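Long-range contact in glycosyl transferase family 9 (Veillonella parvula, PDB 3TOV), which probably transfers a sugar, such as a heptose, from an activated nucleotide-sugar donor to an acceptor, perhaps in building a cell-surface glycan: residues Leu6-Met17 against Lys87-His97. Residues are numbered along the deposited sequence; the frame is centred on the assembly and turned at random.
Sequences LDYKRIVVTFLM and KGKTDIVINLH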
loop_
_atom_site.group_PDB
_atom_site.type_symbol
_atom_site.label_atom_id
_atom_site.label_comp_id
_atom_site.label_asym_id
_atom_site.label_seq_id
_atom_site.Cartn_x
_atom_site.Cartn_y
_atom_site.Cartn_z
ATOM N N LEU A 6 -6.490 -26.913 -0.751
ATOM C CA LEU A 6 -6.824 -25.692 -0.032
ATOM C C LEU A 6 -8.325 -25.548 0.207
ATOM O O LEU A 6 -8.746 -25.111 1.279
ATOM C CB LEU A 6 -6.304 -24.474 -0.798
ATOM C CG LEU A 6 -4.799 -24.421 -1.080
ATOM C CD1 LEU A 6 -4.460 -23.318 -2.073
ATOM C CD2 LEU A 6 -4.009 -24.260 0.217
ATOM N N ASP A 7 -9.133 -25.912 -0.786
ATOM C CA ASP A 7 -10.582 -25.745 -0.678
ATOM C C ASP A 7 -11.168 -26.579 0.468
ATOM O O ASP A 7 -10.669 -27.661 0.780
ATOM C CB ASP A 7 -11.269 -26.076 -2.008
ATOM C CG ASP A 7 -12.674 -25.498 -2.102
ATOM O OD1 ASP A 7 -13.034 -24.659 -1.251
ATOM O OD2 ASP A 7 -13.417 -25.871 -3.033
ATOM N N TYR A 8 -12.212 -26.057 1.104
ATOM C CA TYR A 8 -12.896 -26.763 2.190
ATOM C C TYR A 8 -12.076 -26.868 3.482
ATOM O O TYR A 8 -12.247 -27.802 4.259
ATOM C CB TYR A 8 -13.371 -28.153 1.728
ATOM C CG TYR A 8 -14.639 -28.102 0.909
ATOM C CD1 TYR A 8 -15.840 -27.706 1.485
ATOM C CD2 TYR A 8 -14.640 -28.436 -0.436
ATOM C CE1 TYR A 8 -17.016 -27.640 0.742
ATOM C CE2 TYR A 8 -15.815 -28.377 -1.194
ATOM C CZ TYR A 8 -17.004 -27.979 -0.597
ATOM O OH TYR A 8 -18.178 -27.918 -1.331
ATOM N N LYS A 9 -11.200 -25.898 3.720
ATOM C CA LYS A 9 -10.327 -25.941 4.890
ATOM C C LYS A 9 -10.395 -24.647 5.718
ATOM O O LYS A 9 -10.743 -23.586 5.204
ATOM C CB LYS A 9 -8.872 -26.206 4.460
ATOM C CG LYS A 9 -8.663 -27.370 3.507
ATOM C CD LYS A 9 -9.196 -28.655 4.097
ATOM C CE LYS A 9 -8.344 -29.842 3.693
ATOM N NZ LYS A 9 -6.925 -29.618 4.103
ATOM N N ARG A 10 -10.062 -24.744 7.001
ATOM C CA ARG A 10 -9.889 -23.558 7.829
ATOM C C ARG A 10 -8.445 -23.131 7.746
ATOM O O ARG A 10 -7.546 -23.909 8.060
ATOM C CB ARG A 10 -10.242 -23.836 9.287
ATOM C CG ARG A 10 -11.714 -24.070 9.525
ATOM C CD ARG A 10 -12.057 -24.038 11.006
ATOM N NE ARG A 10 -13.012 -22.973 11.297
ATOM C CZ ARG A 10 -12.701 -21.843 11.921
ATOM N NH1 ARG A 10 -11.454 -21.638 12.337
ATOM N NH2 ARG A 10 -13.641 -20.926 12.131
ATOM N N ILE A 11 -8.225 -21.886 7.342
ATOM C CA ILE A 11 -6.881 -21.415 7.053
ATOM C C ILE A 11 -6.555 -20.118 7.782
ATOM O O ILE A 11 -7.385 -19.216 7.865
ATOM C CB ILE A 11 -6.718 -21.188 5.547
ATOM C CG1 ILE A 11 -7.192 -22.415 4.775
ATOM C CG2 ILE A 11 -5.285 -20.892 5.204
ATOM C CD1 ILE A 11 -7.438 -22.137 3.320
ATOM N N VAL A 12 -5.344 -20.026 8.316
ATOM C CA VAL A 12 -4.889 -18.767 8.888
ATOM C C VAL A 12 -3.727 -18.144 8.095
ATOM O O VAL A 12 -2.788 -18.828 7.685
ATOM C CB VAL A 12 -4.506 -18.919 10.369
ATOM C CG1 VAL A 12 -3.791 -17.676 10.866
ATOM C CG2 VAL A 12 -5.736 -19.164 11.183
ATOM N N VAL A 13 -3.807 -16.839 7.872
ATOM C CA VAL A 13 -2.724 -16.120 7.228
ATOM C C VAL A 13 -2.124 -15.155 8.238
ATOM O O VAL A 13 -2.834 -14.394 8.883
ATOM C CB VAL A 13 -3.213 -15.363 5.982
ATOM C CG1 VAL A 13 -2.040 -14.717 5.221
ATOM C CG2 VAL A 13 -3.972 -16.314 5.085
ATOM N N THR A 14 -0.812 -15.207 8.384
ATOM C CA THR A 14 -0.134 -14.370 9.339
ATOM C C THR A 14 0.760 -13.391 8.603
ATOM O O THR A 14 1.727 -13.791 7.953
ATOM C CB THR A 14 0.722 -15.214 10.258
ATOM O OG1 THR A 14 1.758 -15.839 9.490
ATOM C CG2 THR A 14 -0.125 -16.278 10.873
ATOM N N PHE A 15 0.414 -12.109 8.703
ATOM C CA PHE A 15 1.227 -11.019 8.188
ATOM C C PHE A 15 1.127 -9.811 9.147
ATOM O O PHE A 15 0.075 -9.173 9.267
ATOM C CB PHE A 15 0.768 -10.663 6.780
ATOM C CG PHE A 15 1.786 -9.912 5.982
ATOM C CD1 PHE A 15 2.978 -10.506 5.627
ATOM C CD2 PHE A 15 1.545 -8.609 5.575
ATOM C CE1 PHE A 15 3.923 -9.806 4.885
ATOM C CE2 PHE A 15 2.483 -7.905 4.833
ATOM C CZ PHE A 15 3.674 -8.505 4.487
ATOM N N LEU A 16 2.210 -9.513 9.856
ATOM C CA LEU A 16 2.206 -8.383 10.768
ATOM C C LEU A 16 3.124 -7.253 10.311
ATOM O O LEU A 16 3.833 -6.664 11.124
ATOM C CB LEU A 16 2.613 -8.839 12.171
ATOM C CG LEU A 16 1.704 -9.905 12.762
ATOM C CD1 LEU A 16 2.008 -10.141 14.234
ATOM C CD2 LEU A 16 0.263 -9.480 12.576
HETATM N N MSE A 17 3.112 -6.944 9.021
HETATM C CA MSE A 17 3.981 -5.898 8.504
HETATM C C MSE A 17 3.295 -4.538 8.405
HETATM O O MSE A 17 2.305 -4.263 9.085
HETATM C CB MSE A 17 4.588 -6.295 7.164
HETATM C CG MSE A 17 5.525 -7.504 7.254
HETATM SE SE MSE A 17 6.541 -7.932 5.613
HETATM C CE MSE A 17 7.867 -6.494 5.737
ATOM N N LYS A 87 -11.798 -20.847 18.194
ATOM C CA LYS A 87 -12.785 -20.726 17.129
ATOM C C LYS A 87 -12.961 -21.988 16.258
ATOM O O LYS A 87 -14.065 -22.260 15.777
ATOM C CB LYS A 87 -12.464 -19.511 16.261
ATOM C CG LYS A 87 -13.213 -19.458 14.938
ATOM C CD LYS A 87 -12.623 -18.388 14.013
ATOM C CE LYS A 87 -11.115 -18.576 13.776
ATOM N NZ LYS A 87 -10.562 -17.524 12.859
ATOM N N GLY A 88 -11.890 -22.758 16.056
ATOM C CA GLY A 88 -11.975 -23.937 15.208
ATOM C C GLY A 88 -10.631 -24.584 14.954
ATOM O O GLY A 88 -9.588 -23.957 15.149
ATOM N N LYS A 89 -10.653 -25.845 14.523
ATOM C CA LYS A 89 -9.417 -26.578 14.252
ATOM C C LYS A 89 -8.801 -26.200 12.908
ATOM O O LYS A 89 -9.115 -26.777 11.862
ATOM C CB LYS A 89 -9.595 -28.103 14.392
ATOM C CG LYS A 89 -10.940 -28.669 13.945
ATOM C CD LYS A 89 -11.065 -30.142 14.366
ATOM C CE LYS A 89 -12.469 -30.731 14.144
ATOM N NZ LYS A 89 -12.837 -30.902 12.704
ATOM N N THR A 90 -7.918 -25.213 12.966
ATOM C CA THR A 90 -7.188 -24.715 11.807
ATOM C C THR A 90 -6.425 -25.809 11.047
ATOM O O THR A 90 -5.591 -26.504 11.616
ATOM C CB THR A 90 -6.199 -23.624 12.250
ATOM O OG1 THR A 90 -6.926 -22.509 12.796
ATOM C CG2 THR A 90 -5.351 -23.179 11.079
ATOM N N ASP A 91 -6.709 -25.945 9.756
ATOM C CA ASP A 91 -6.134 -27.019 8.938
ATOM C C ASP A 91 -4.744 -26.661 8.416
ATOM O O ASP A 91 -3.785 -27.426 8.575
ATOM C CB ASP A 91 -7.057 -27.326 7.755
ATOM C CG ASP A 91 -8.448 -27.747 8.194
ATOM O OD1 ASP A 91 -8.542 -28.568 9.135
ATOM O OD2 ASP A 91 -9.443 -27.253 7.610
ATOM N N ILE A 92 -4.662 -25.485 7.796
ATOM C CA ILE A 92 -3.441 -24.963 7.208
ATOM C C ILE A 92 -3.107 -23.581 7.746
ATOM O O ILE A 92 -3.960 -22.689 7.768
ATOM C CB ILE A 92 -3.617 -24.774 5.696
ATOM C CG1 ILE A 92 -3.926 -26.103 5.013
ATOM C CG2 ILE A 92 -2.388 -24.110 5.084
ATOM C CD1 ILE A 92 -4.799 -25.943 3.797
ATOM N N VAL A 93 -1.859 -23.395 8.162
ATOM C CA VAL A 93 -1.345 -22.055 8.424
ATOM C C VAL A 93 -0.283 -21.634 7.394
ATOM O O VAL A 93 0.663 -22.369 7.116
ATOM C CB VAL A 93 -0.786 -21.924 9.848
ATOM C CG1 VAL A 93 0.331 -20.879 9.890
ATOM C CG2 VAL A 93 -1.905 -21.572 10.814
ATOM N N ILE A 94 -0.462 -20.444 6.832
ATOM C CA ILE A 94 0.454 -19.887 5.849
ATOM C C ILE A 94 1.138 -18.651 6.425
ATOM O O ILE A 94 0.474 -17.665 6.712
ATOM C CB ILE A 94 -0.320 -19.455 4.597
ATOM C CG1 ILE A 94 -1.200 -20.600 4.107
ATOM C CG2 ILE A 94 0.628 -18.971 3.516
ATOM C CD1 ILE A 94 -1.758 -20.407 2.729
ATOM N N ASN A 95 2.455 -18.693 6.601
ATOM C CA ASN A 95 3.168 -17.523 7.118
ATOM C C ASN A 95 3.833 -16.733 5.990
ATOM O O ASN A 95 4.642 -17.284 5.241
ATOM C CB ASN A 95 4.202 -17.917 8.183
ATOM C CG ASN A 95 4.942 -16.711 8.750
ATOM O OD1 ASN A 95 4.453 -15.585 8.690
ATOM N ND2 ASN A 95 6.126 -16.944 9.302
ATOM N N LEU A 96 3.474 -15.451 5.872
ATOM C CA LEU A 96 3.988 -14.569 4.816
ATOM C C LEU A 96 5.034 -13.637 5.350
ATOM O O LEU A 96 5.677 -12.928 4.599
ATOM C CB LEU A 96 2.870 -13.740 4.193
ATOM C CG LEU A 96 1.910 -14.563 3.327
ATOM C CD1 LEU A 96 0.902 -13.708 2.551
ATOM C CD2 LEU A 96 2.715 -15.442 2.381
ATOM N N HIS A 97 5.195 -13.643 6.663
ATOM C CA HIS A 97 6.106 -12.735 7.331
ATOM C C HIS A 97 7.168 -13.539 8.082
ATOM O O HIS A 97 6.925 -14.073 9.178
ATOM C CB HIS A 97 5.327 -11.818 8.264
ATOM C CG HIS A 97 6.140 -10.697 8.818
ATOM N ND1 HIS A 97 5.655 -9.824 9.771
ATOM C CD2 HIS A 97 7.408 -10.302 8.557
ATOM C CE1 HIS A 97 6.590 -8.943 10.070
ATOM N NE2 HIS A 97 7.664 -9.210 9.347
#
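Arg10 and Asp91 meet beside the paired parallel strands 10-14 and 92-95. The side chain of Asp91 points across to the neighbouring strand, where its OD2 accepts the backbone N of Arg10 at 2.7 Å, on the anti side and well out of the carboxylate plane. Arg10 O in turn takes two donors, the backbone N atoms of Asp91 and Ile92. From there the regular parallel pattern runs on: Val12 N to Ile92 O, Ile94 N to Val12 O at 3.0 Å, Thr14 N to Ile94 O, and Leu96 N to Thr14 O.

The Arg10 side chain reaches back to the end of helix 70-87. Its guanidinium has Gly88 CA and Lys87 O over one face, while CD of Lys87 lies in its plane at the edge. One sheet face carries Ile11, Val13, Ile92 and Ile94, with Ile11 CG2 4.2 Å from Ile94 CG1. On the other, Val12 CB meets Val93 CG2 at 3.7 Å.

Past the strands, CB of Leu96 touches CD1 of Phe15 at 3.5 Å. His97 has CG anti to the backbone N (chi1 -170°), which swings its imidazole across to the other segment. There CG of selenomethionine Met17 sits over the ring centre, a CH-pi contact of 3.3 Å to the centroid, and SE lies over the same face. Leu16 N makes a weak hydrogen bond to His97 ND1.

With strands 40-46 and 113-116 flanking it, the pair forms the middle of a parallel sheet of strand order 3-2-1-4-5-6, the core of the Rossmann-like N-terminal domain typical of GT-B glycosyltransferases.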